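Local structure of alcohol dehydrogenase, zinc-containing (Thermotoga maritima, 3IP1) at residues Val36-Glu41 with Glu80-Tyr85; Asp215-Leu220 with Ala236-Val241; Pro55-Ile60 with Tyr164-Ala169. The protein catalyses the NAD(+)-dependent oxidation of scyllo-inosose to 3-dehydro-scyllo-inosose as a zinc-containing homodimer, and thus probably serves in myo-inositol degradation. All blocks are in the same frame, centred on the assembly; numbering follows the deposited sequence.

Interaction 1 (Val36-Glu41 with Glu80-Tyr85); sequences VWRYPE and EGYILY
Between the corner in V36-E41, where strand 37-38 gives way to strand 40-47, and E80-Y85, in the loop after helix 69-75 of the GroES-like catalytic domain, the tight part lies around W37 and I83. I83 N donates a nearly straight hydrogen bond to W37 O (3.1 Å, N-H...O 165°). The CD1 methyl of I83 lies along W37, 3.9 Å from its CB, while I83 CG2 sits against W37 and the P40 ring. W12 meets the W37 ring edge-to-face, and the F91 ring meets it too. The I83 side chain is about 7 Å from that of H73, a charge-relay residue by similarity. A single beta bridge, R38 with Y82, marks the centre; beside it Y39 N donates to G81 O at 2.8 Å. G81 has positive phi (84°) and lies close to the R38 and Y39 side chains.

Towards Y39 and E80 the contact opens to solvent, and the side-chain bonds are made by R38. Extended from CG to NE, it lays CD over the face of the Y82 ring, 3.9 Å from the centroid, with guanidinium and ring planes only 12° apart. Both NE (2.8 Å) and NH2 (3.1 Å) of R38 grip E80 O side-on, in the guanidinium plane. D13 takes R38 NH1 and R15 the E80 carboxylate; this division implies that R38 and E80 associate through main-chain polarity rather than a direct salt bridge.

Interaction 2 (Asp215-Leu220 with Ala236-Val241); sequences DNVVIL and AGASKV
V217 and V241 sit side by side on neighbouring parallel strands of a Rossmann-type domain, in a contact joining the two strands of the beta-alpha-beta unit formed by strand 216-220, helix 224-235 and strand 240-244. Their CG2 methyls meet at 3.7 Å, and V217 CG2 also reaches A238 CB. Further along the same face, I219 CD1 approaches V241 CG1 at 4.1 Å. On the other face N216 and K240 run alongside each other, N216 OD1 lying 3.4 Å from K240 CB.

Register is set by the backbone: V217 N donates to K240 O at 2.9 Å, nearly straight at H (172°) and nearly along the C=O axis. Before the strands pair, S239 N bonds to D215 O from above the carbonyl plane, a more bent approach (138°).

Outside this shell, helix 224-235 covers the valine face, with V230 touching both I219 and V241; G237, with phi 98°, closes that helix in a Schellman motif. The D215 carboxylate accepts from R212 N and forms a salt bridge with R352 of the second subunit, so the strand entrance lies near the subunit interface. N216 ND2 and K240 NZ donate to the carbonyls of G282 and Y277, and one water accepts from both N216 ND2 (2.9 Å) and K240 NZ (3.1 Å).

Interaction 3 (Pro55-Ile60 with Tyr164-Ala169); sequences PTEIII and YVKVDA
This is an antiparallel strand pairing in the mixed sheet, where strand 57-66 runs between strands 98-106 and 164-168; the start of 57-66 meets 164-168 with axes 4.6 Å apart at closest and 160° between directions. Two hydrogen-bonded pairs carry it. I58 and V167 exchange bonds, I58 N to V167 O being nearly straight at 175°, and I60 and V165 do the same; the I59-K166 pair between them is non-hydrogen-bonded. Past the strand end A169 N donates to T56 O at 2.8 Å.

One face, lined by I58, I60, V165 and V167, is apolar. V167 CG2, in the crowded position between N and C, is wedged between I60 CD1 (3.7 Å) and I58 CG1 (3.8 Å). Both strands belong to the GroES-like domain of the zinc-containing alcohol dehydrogenases; F99 of strand 98-106 touches V165.

On the face of I59, K166 starts with CG anti to the backbone N (chi1 -176°), then bends at each later torsion and folds back across E57. Its NZ forms a salt bridge with E57 OE1 at 2.9 Å, approaching from above the carboxylate plane, and also pairs with E53, whose backbone N donates to E57 OE1. Next to it, at the T56 end of the strand pair, T56 OG1 donates to D168 OD2 at 2.7 Å, again out of the carboxylate plane, while D168 OD1 accepts from K170 N.

How the interactions relate
The three contacts are well separated, with no touching atoms between any two. Interactions 1 and 3 have centres about 30 Å apart and alternate along the chain: 36-41, 55-60, 80-85, then 164-169, with strand 40-47 followed directly by strand 57-66. Segment 36-41 lies in an antiparallel sheet and meets a loop, whereas both segments of interaction 3 lie in the mixed sheet. Interaction 2 comes after both, in the six-stranded parallel sheet, its centre about 39 Å from that of interaction 1 and 38 Å from that of interaction 3, across the chain's centre from each. Interactions 1 and 3 lie in the catalytic part, which holds the metal sites; interaction 2 lies in the Rossmann-type part, where NAD(+) binds by similarity.

Interaction 1 (Val36-Glu41 with Glu80-Tyr85)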
loop_
_atom_site.group_PDB
_atom_site.type_symbol
_atom_site.label_atom_id
_atom_site.label_comp_id
_atom_site.label_asym_id
_atom_site.label_seq_id
_atom_site.Cartn_x
_atom_site.Cartn_y
_atom_site.Cartn_z
ATOM N N VAL A 36 -5.115 37.946 15.271
ATOM C CA VAL A 36 -6.218 38.840 14.925
ATOM C C VAL A 36 -7.202 39.110 16.066
ATOM O O VAL A 36 -7.468 40.262 16.411
ATOM C CB VAL A 36 -6.981 38.280 13.714
ATOM C CG1 VAL A 36 -8.277 39.074 13.461
ATOM C CG2 VAL A 36 -6.091 38.314 12.477
ATOM N N TRP A 37 -7.746 38.041 16.639
ATOM C CA TRP A 37 -8.797 38.152 17.633
ATOM C C TRP A 37 -8.258 38.439 19.028
ATOM O O TRP A 37 -7.333 37.778 19.517
ATOM C CB TRP A 37 -9.683 36.897 17.635
ATOM C CG TRP A 37 -10.337 36.591 16.316
ATOM C CD1 TRP A 37 -10.030 35.555 15.485
ATOM C CD2 TRP A 37 -11.400 37.326 15.665
ATOM N NE1 TRP A 37 -10.834 35.584 14.374
ATOM C CE2 TRP A 37 -11.682 36.657 14.454
ATOM C CE3 TRP A 37 -12.139 38.478 15.991
ATOM C CZ2 TRP A 37 -12.677 37.098 13.558
ATOM C CZ3 TRP A 37 -13.133 38.911 15.109
ATOM C CH2 TRP A 37 -13.396 38.215 13.907
ATOM N N ARG A 38 -8.871 39.423 19.671
ATOM C CA ARG A 38 -8.414 39.921 20.969
ATOM C C ARG A 38 -9.588 40.040 21.959
ATOM O O ARG A 38 -10.716 40.326 21.548
ATOM C CB ARG A 38 -7.787 41.288 20.738
ATOM C CG ARG A 38 -6.754 41.689 21.740
ATOM C CD ARG A 38 -6.059 42.936 21.245
ATOM N NE ARG A 38 -4.956 43.301 22.104
ATOM C CZ ARG A 38 -4.317 44.463 22.029
ATOM N NH1 ARG A 38 -4.695 45.378 21.139
ATOM N NH2 ARG A 38 -3.313 44.706 22.852
ATOM N N TYR A 39 -9.306 39.839 23.244
ATOM C CA TYR A 39 -10.283 39.965 24.347
ATOM C C TYR A 39 -11.520 39.087 24.156
ATOM O O TYR A 39 -12.635 39.578 24.179
ATOM C CB TYR A 39 -10.701 41.432 24.575
ATOM C CG TYR A 39 -9.532 42.417 24.531
ATOM C CD1 TYR A 39 -8.528 42.389 25.501
ATOM C CD2 TYR A 39 -9.434 43.359 23.508
ATOM C CE1 TYR A 39 -7.446 43.284 25.452
ATOM C CE2 TYR A 39 -8.373 44.263 23.462
ATOM C CZ TYR A 39 -7.384 44.207 24.433
ATOM O OH TYR A 39 -6.350 45.089 24.372
ATOM N N PRO A 40 -11.324 37.768 23.978
ATOM C CA PRO A 40 -12.488 36.924 23.722
ATOM C C PRO A 40 -13.380 36.841 24.949
ATOM O O PRO A 40 -12.903 36.950 26.077
ATOM C CB PRO A 40 -11.864 35.556 23.449
ATOM C CG PRO A 40 -10.581 35.580 24.299
ATOM C CD PRO A 40 -10.088 36.977 24.136
ATOM N N GLU A 41 -14.675 36.660 24.732
ATOM C CA GLU A 41 -15.575 36.467 25.845
ATOM C C GLU A 41 -16.657 35.459 25.464
ATOM O O GLU A 41 -17.267 35.549 24.406
ATOM C CB GLU A 41 -16.190 37.801 26.287
ATOM C CG GLU A 41 -17.152 37.616 27.463
ATOM C CD GLU A 41 -18.041 38.823 27.721
ATOM O OE1 GLU A 41 -18.898 38.724 28.633
ATOM O OE2 GLU A 41 -17.891 39.859 27.024
ATOM N N GLU A 80 -1.142 40.059 25.960
ATOM C CA GLU A 80 -1.638 41.208 25.219
ATOM C C GLU A 80 -3.094 41.039 24.832
ATOM O O GLU A 80 -3.618 41.823 24.036
ATOM C CB GLU A 80 -0.806 41.452 23.951
ATOM C CG GLU A 80 0.587 41.993 24.196
ATOM C CD GLU A 80 1.582 40.890 24.529
ATOM O OE1 GLU A 80 1.527 39.816 23.877
ATOM O OE2 GLU A 80 2.426 41.092 25.437
ATOM N N GLY A 81 -3.737 39.999 25.361
ATOM C CA GLY A 81 -5.159 39.771 25.095
ATOM C C GLY A 81 -5.555 39.030 23.814
ATOM O O GLY A 81 -6.752 38.836 23.563
ATOM N N TYR A 82 -4.578 38.606 23.013
ATOM C CA TYR A 82 -4.867 37.787 21.816
ATOM C C TYR A 82 -5.184 36.353 22.196
ATOM O O TYR A 82 -4.544 35.798 23.091
ATOM C CB TYR A 82 -3.713 37.825 20.800
ATOM C CG TYR A 82 -3.592 39.189 20.176
ATOM C CD1 TYR A 82 -4.307 39.511 19.037
ATOM C CD2 TYR A 82 -2.801 40.186 20.773
ATOM C CE1 TYR A 82 -4.227 40.776 18.477
ATOM C CE2 TYR A 82 -2.713 41.459 20.217
ATOM C CZ TYR A 82 -3.435 41.743 19.080
ATOM O OH TYR A 82 -3.370 42.986 18.526
ATOM N N ILE A 83 -6.158 35.759 21.499
ATOM C CA ILE A 83 -6.514 34.345 21.709
ATOM C C ILE A 83 -5.297 33.446 21.438
ATOM O O ILE A 83 -4.403 33.826 20.662
ATOM C CB ILE A 83 -7.726 33.911 20.857
ATOM C CG1 ILE A 83 -7.334 33.742 19.390
ATOM C CG2 ILE A 83 -8.871 34.906 21.014
ATOM C CD1 ILE A 83 -8.460 33.328 18.476
ATOM N N LEU A 84 -5.253 32.288 22.096
ATOM C CA LEU A 84 -4.152 31.343 21.933
ATOM C C LEU A 84 -4.337 30.476 20.669
ATOM O O LEU A 84 -3.373 30.123 20.007
ATOM C CB LEU A 84 -3.981 30.472 23.198
ATOM C CG LEU A 84 -3.544 31.173 24.505
ATOM C CD1 LEU A 84 -2.986 30.159 25.523
ATOM C CD2 LEU A 84 -2.506 32.272 24.249
ATOM N N TYR A 85 -5.587 30.181 20.316
ATOM C CA TYR A 85 -5.871 29.379 19.130
ATOM C C TYR A 85 -5.383 30.029 17.831
ATOM O O TYR A 85 -5.828 31.118 17.453
ATOM C CB TYR A 85 -7.354 29.016 19.041
ATOM C CG TYR A 85 -7.649 28.044 17.926
ATOM C CD1 TYR A 85 -7.272 26.694 18.029
ATOM C CD2 TYR A 85 -8.263 28.475 16.767
ATOM C CE1 TYR A 85 -7.529 25.792 16.985
ATOM C CE2 TYR A 85 -8.520 27.596 15.714
ATOM C CZ TYR A 85 -8.158 26.264 15.828
ATOM O OH TYR A 85 -8.431 25.417 14.783
#

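Interaction 2 (Asp215-Leu220 with Ala236-Val241)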
loop_
_atom_site.group_PDB
_atom_site.type_symbol
_atom_site.label_atom_id
_atom_site.label_comp_id
_atom_site.label_asym_id
_atom_site.label_seq_id
_atom_site.Cartn_x
_atom_site.Cartn_y
_atom_site.Cartn_z
ATOM N N ASP A 215 2.553 -6.054 16.749
ATOM C CA ASP A 215 3.447 -4.884 16.770
ATOM C C ASP A 215 3.365 -4.134 18.080
ATOM O O ASP A 215 2.362 -4.220 18.767
ATOM C CB ASP A 215 3.098 -3.905 15.642
ATOM C CG ASP A 215 3.595 -4.372 14.273
ATOM O OD1 ASP A 215 4.461 -5.275 14.188
ATOM O OD2 ASP A 215 3.116 -3.826 13.266
ATOM N N ASN A 216 4.426 -3.405 18.414
ATOM C CA ASN A 216 4.455 -2.535 19.593
ATOM C C ASN A 216 4.186 -1.101 19.165
ATOM O O ASN A 216 4.581 -0.688 18.052
ATOM C CB ASN A 216 5.818 -2.576 20.284
ATOM C CG ASN A 216 6.169 -3.947 20.829
ATOM O OD1 ASN A 216 5.303 -4.683 21.294
ATOM N ND2 ASN A 216 7.456 -4.288 20.785
ATOM N N VAL A 217 3.525 -0.351 20.038
ATOM C CA VAL A 217 3.276 1.057 19.766
ATOM C C VAL A 217 3.642 1.904 20.984
ATOM O O VAL A 217 3.521 1.446 22.109
ATOM C CB VAL A 217 1.794 1.340 19.332
ATOM C CG1 VAL A 217 1.414 0.505 18.084
ATOM C CG2 VAL A 217 0.838 1.074 20.466
ATOM N N VAL A 218 4.076 3.142 20.729
ATOM C CA VAL A 218 4.415 4.109 21.771
ATOM C C VAL A 218 3.635 5.400 21.533
ATOM O O VAL A 218 3.720 6.009 20.466
ATOM C CB VAL A 218 5.942 4.407 21.796
ATOM C CG1 VAL A 218 6.268 5.566 22.736
ATOM C CG2 VAL A 218 6.740 3.136 22.186
ATOM N N ILE A 219 2.880 5.821 22.536
ATOM C CA ILE A 219 2.110 7.070 22.457
ATOM C C ILE A 219 2.663 8.101 23.446
ATOM O O ILE A 219 2.741 7.850 24.653
ATOM C CB ILE A 219 0.595 6.831 22.717
ATOM C CG1 ILE A 219 0.013 5.916 21.633
ATOM C CG2 ILE A 219 -0.161 8.141 22.747
ATOM C CD1 ILE A 219 -1.031 5.013 22.116
ATOM N N LEU A 220 3.030 9.259 22.921
ATOM C CA LEU A 220 3.540 10.349 23.733
ATOM C C LEU A 220 2.424 11.371 23.911
ATOM O O LEU A 220 2.023 12.032 22.949
ATOM C CB LEU A 220 4.778 10.970 23.066
ATOM C CG LEU A 220 5.992 10.032 22.907
ATOM C CD1 LEU A 220 6.009 9.265 21.554
ATOM C CD2 LEU A 220 7.292 10.809 23.083
ATOM N N ALA A 236 -6.510 -2.846 17.874
ATOM C CA ALA A 236 -5.870 -3.188 16.600
ATOM C C ALA A 236 -4.863 -4.331 16.710
ATOM O O ALA A 236 -4.275 -4.743 15.698
ATOM C CB ALA A 236 -5.184 -1.969 16.009
ATOM N N GLY A 237 -4.627 -4.805 17.931
ATOM C CA GLY A 237 -3.781 -5.984 18.147
ATOM C C GLY A 237 -2.343 -5.701 18.541
ATOM O O GLY A 237 -1.477 -6.580 18.418
ATOM N N ALA A 238 -2.077 -4.476 18.993
ATOM C CA ALA A 238 -0.742 -4.121 19.498
ATOM C C ALA A 238 -0.385 -5.015 20.664
ATOM O O ALA A 238 -1.124 -5.092 21.661
ATOM C CB ALA A 238 -0.672 -2.664 19.920
ATOM N N SER A 239 0.748 -5.693 20.511
ATOM C CA SER A 239 1.267 -6.587 21.531
ATOM C C SER A 239 1.538 -5.812 22.829
ATOM O O SER A 239 1.067 -6.200 23.908
ATOM C CB SER A 239 2.511 -7.293 20.983
ATOM O OG SER A 239 3.355 -7.746 22.006
ATOM N N LYS A 240 2.246 -4.690 22.701
ATOM C CA LYS A 240 2.474 -3.765 23.809
ATOM C C LYS A 240 2.116 -2.320 23.436
ATOM O O LYS A 240 2.604 -1.782 22.429
ATOM C CB LYS A 240 3.929 -3.822 24.268
ATOM C CG LYS A 240 4.263 -5.072 25.070
ATOM C CD LYS A 240 5.709 -5.420 24.851
ATOM C CE LYS A 240 6.090 -6.669 25.646
ATOM N NZ LYS A 240 7.451 -7.084 25.222
ATOM N N VAL A 241 1.257 -1.715 24.258
ATOM C CA VAL A 241 0.905 -0.303 24.136
ATOM C C VAL A 241 1.523 0.436 25.329
ATOM O O VAL A 241 1.204 0.162 26.491
ATOM C CB VAL A 241 -0.632 -0.075 24.069
ATOM C CG1 VAL A 241 -0.966 1.402 24.008
ATOM C CG2 VAL A 241 -1.256 -0.831 22.890
HETATM O O HOH W 1 8.476 -6.486 22.330
#

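Interaction 3 (Pro55-Ile60 with Tyr164-Ala169)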
loop_
_atom_site.group_PDB
_atom_site.type_symbol
_atom_site.label_atom_id
_atom_site.label_comp_id
_atom_site.label_asym_id
_atom_site.label_seq_id
_atom_site.Cartn_x
_atom_site.Cartn_y
_atom_site.Cartn_z
ATOM N N PRO A 55 -31.914 21.787 0.768
ATOM C CA PRO A 55 -32.711 20.573 0.956
ATOM C C PRO A 55 -31.932 19.387 1.570
ATOM O O PRO A 55 -32.542 18.367 1.904
ATOM C CB PRO A 55 -33.235 20.247 -0.459
ATOM C CG PRO A 55 -32.506 21.149 -1.403
ATOM C CD PRO A 55 -31.916 22.275 -0.624
ATOM N N THR A 56 -30.617 19.545 1.734
ATOM C CA THR A 56 -29.730 18.491 2.271
ATOM C C THR A 56 -29.452 18.659 3.768
ATOM O O THR A 56 -28.765 17.840 4.366
ATOM C CB THR A 56 -28.367 18.498 1.547
ATOM O OG1 THR A 56 -27.868 19.838 1.557
ATOM C CG2 THR A 56 -28.504 18.040 0.093
ATOM N N GLU A 57 -29.979 19.720 4.369
ATOM C CA GLU A 57 -29.709 20.020 5.768
ATOM C C GLU A 57 -30.624 19.291 6.742
ATOM O O GLU A 57 -31.745 18.902 6.398
ATOM C CB GLU A 57 -29.768 21.534 6.014
ATOM C CG GLU A 57 -28.613 22.275 5.332
ATOM C CD GLU A 57 -28.701 23.800 5.449
ATOM O OE1 GLU A 57 -29.828 24.341 5.577
ATOM O OE2 GLU A 57 -27.631 24.455 5.416
ATOM N N ILE A 58 -30.113 19.104 7.956
ATOM C CA ILE A 58 -30.879 18.594 9.091
ATOM C C ILE A 58 -30.632 19.490 10.296
ATOM O O ILE A 58 -29.626 20.196 10.367
ATOM C CB ILE A 58 -30.465 17.141 9.500
ATOM C CG1 ILE A 58 -28.982 17.108 9.947
ATOM C CG2 ILE A 58 -30.748 16.162 8.343
ATOM C CD1 ILE A 58 -28.464 15.765 10.511
ATOM N N ILE A 59 -31.558 19.432 11.240
ATOM C CA ILE A 59 -31.440 20.113 12.515
ATOM C C ILE A 59 -31.420 19.005 13.542
ATOM O O ILE A 59 -32.243 18.087 13.498
ATOM C CB ILE A 59 -32.649 21.068 12.757
ATOM C CG1 ILE A 59 -32.599 22.244 11.765
ATOM C CG2 ILE A 59 -32.662 21.614 14.190
ATOM C CD1 ILE A 59 -33.939 23.010 11.663
ATOM N N ILE A 60 -30.466 19.106 14.457
ATOM C CA ILE A 60 -30.244 18.130 15.497
ATOM C C ILE A 60 -30.514 18.757 16.866
ATOM O O ILE A 60 -30.061 19.858 17.149
ATOM C CB ILE A 60 -28.779 17.646 15.449
ATOM C CG1 ILE A 60 -28.463 17.004 14.083
ATOM C CG2 ILE A 60 -28.480 16.694 16.617
ATOM C CD1 ILE A 60 -26.936 16.882 13.786
ATOM N N TYR A 164 -30.027 23.322 19.804
ATOM C CA TYR A 164 -30.161 22.784 18.446
ATOM C C TYR A 164 -28.963 23.214 17.586
ATOM O O TYR A 164 -28.382 24.282 17.806
ATOM C CB TYR A 164 -31.499 23.213 17.783
ATOM C CG TYR A 164 -32.738 22.730 18.537
ATOM C CD1 TYR A 164 -33.260 23.473 19.591
ATOM C CD2 TYR A 164 -33.357 21.509 18.222
ATOM C CE1 TYR A 164 -34.359 23.043 20.298
ATOM C CE2 TYR A 164 -34.468 21.069 18.930
ATOM C CZ TYR A 164 -34.965 21.849 19.969
ATOM O OH TYR A 164 -36.068 21.449 20.699
ATOM N N VAL A 165 -28.593 22.373 16.624
ATOM C CA VAL A 165 -27.559 22.710 15.643
ATOM C C VAL A 165 -27.992 22.273 14.252
ATOM O O VAL A 165 -28.589 21.217 14.064
ATOM C CB VAL A 165 -26.165 22.095 16.010
ATOM C CG1 VAL A 165 -26.150 20.579 15.825
ATOM C CG2 VAL A 165 -25.054 22.744 15.186
ATOM N N LYS A 166 -27.701 23.101 13.266
ATOM C CA LYS A 166 -28.020 22.749 11.912
ATOM C C LYS A 166 -26.726 22.325 11.197
ATOM O O LYS A 166 -25.720 23.007 11.292
ATOM C CB LYS A 166 -28.716 23.936 11.246
ATOM C CG LYS A 166 -29.216 23.730 9.850
ATOM C CD LYS A 166 -28.140 24.120 8.843
ATOM C CE LYS A 166 -27.996 25.629 8.697
ATOM N NZ LYS A 166 -29.020 26.148 7.755
ATOM N N VAL A 167 -26.756 21.181 10.509
ATOM C CA VAL A 167 -25.636 20.740 9.670
ATOM C C VAL A 167 -26.161 20.088 8.393
ATOM O O VAL A 167 -27.287 19.577 8.363
ATOM C CB VAL A 167 -24.701 19.703 10.387
ATOM C CG1 VAL A 167 -24.098 20.270 11.633
ATOM C CG2 VAL A 167 -25.458 18.424 10.724
ATOM N N ASP A 168 -25.329 20.055 7.356
ATOM C CA ASP A 168 -25.636 19.235 6.188
ATOM C C ASP A 168 -25.637 17.744 6.519
ATOM O O ASP A 168 -24.796 17.270 7.276
ATOM C CB ASP A 168 -24.659 19.487 5.053
ATOM C CG ASP A 168 -25.178 18.960 3.733
ATOM O OD1 ASP A 168 -25.227 17.723 3.532
ATOM O OD2 ASP A 168 -25.559 19.797 2.896
ATOM N N ALA A 169 -26.579 17.015 5.922
ATOM C CA ALA A 169 -26.734 15.585 6.164
ATOM C C ALA A 169 -25.457 14.814 5.889
ATOM O O ALA A 169 -25.183 13.808 6.542
ATOM C CB ALA A 169 -27.893 15.011 5.325
#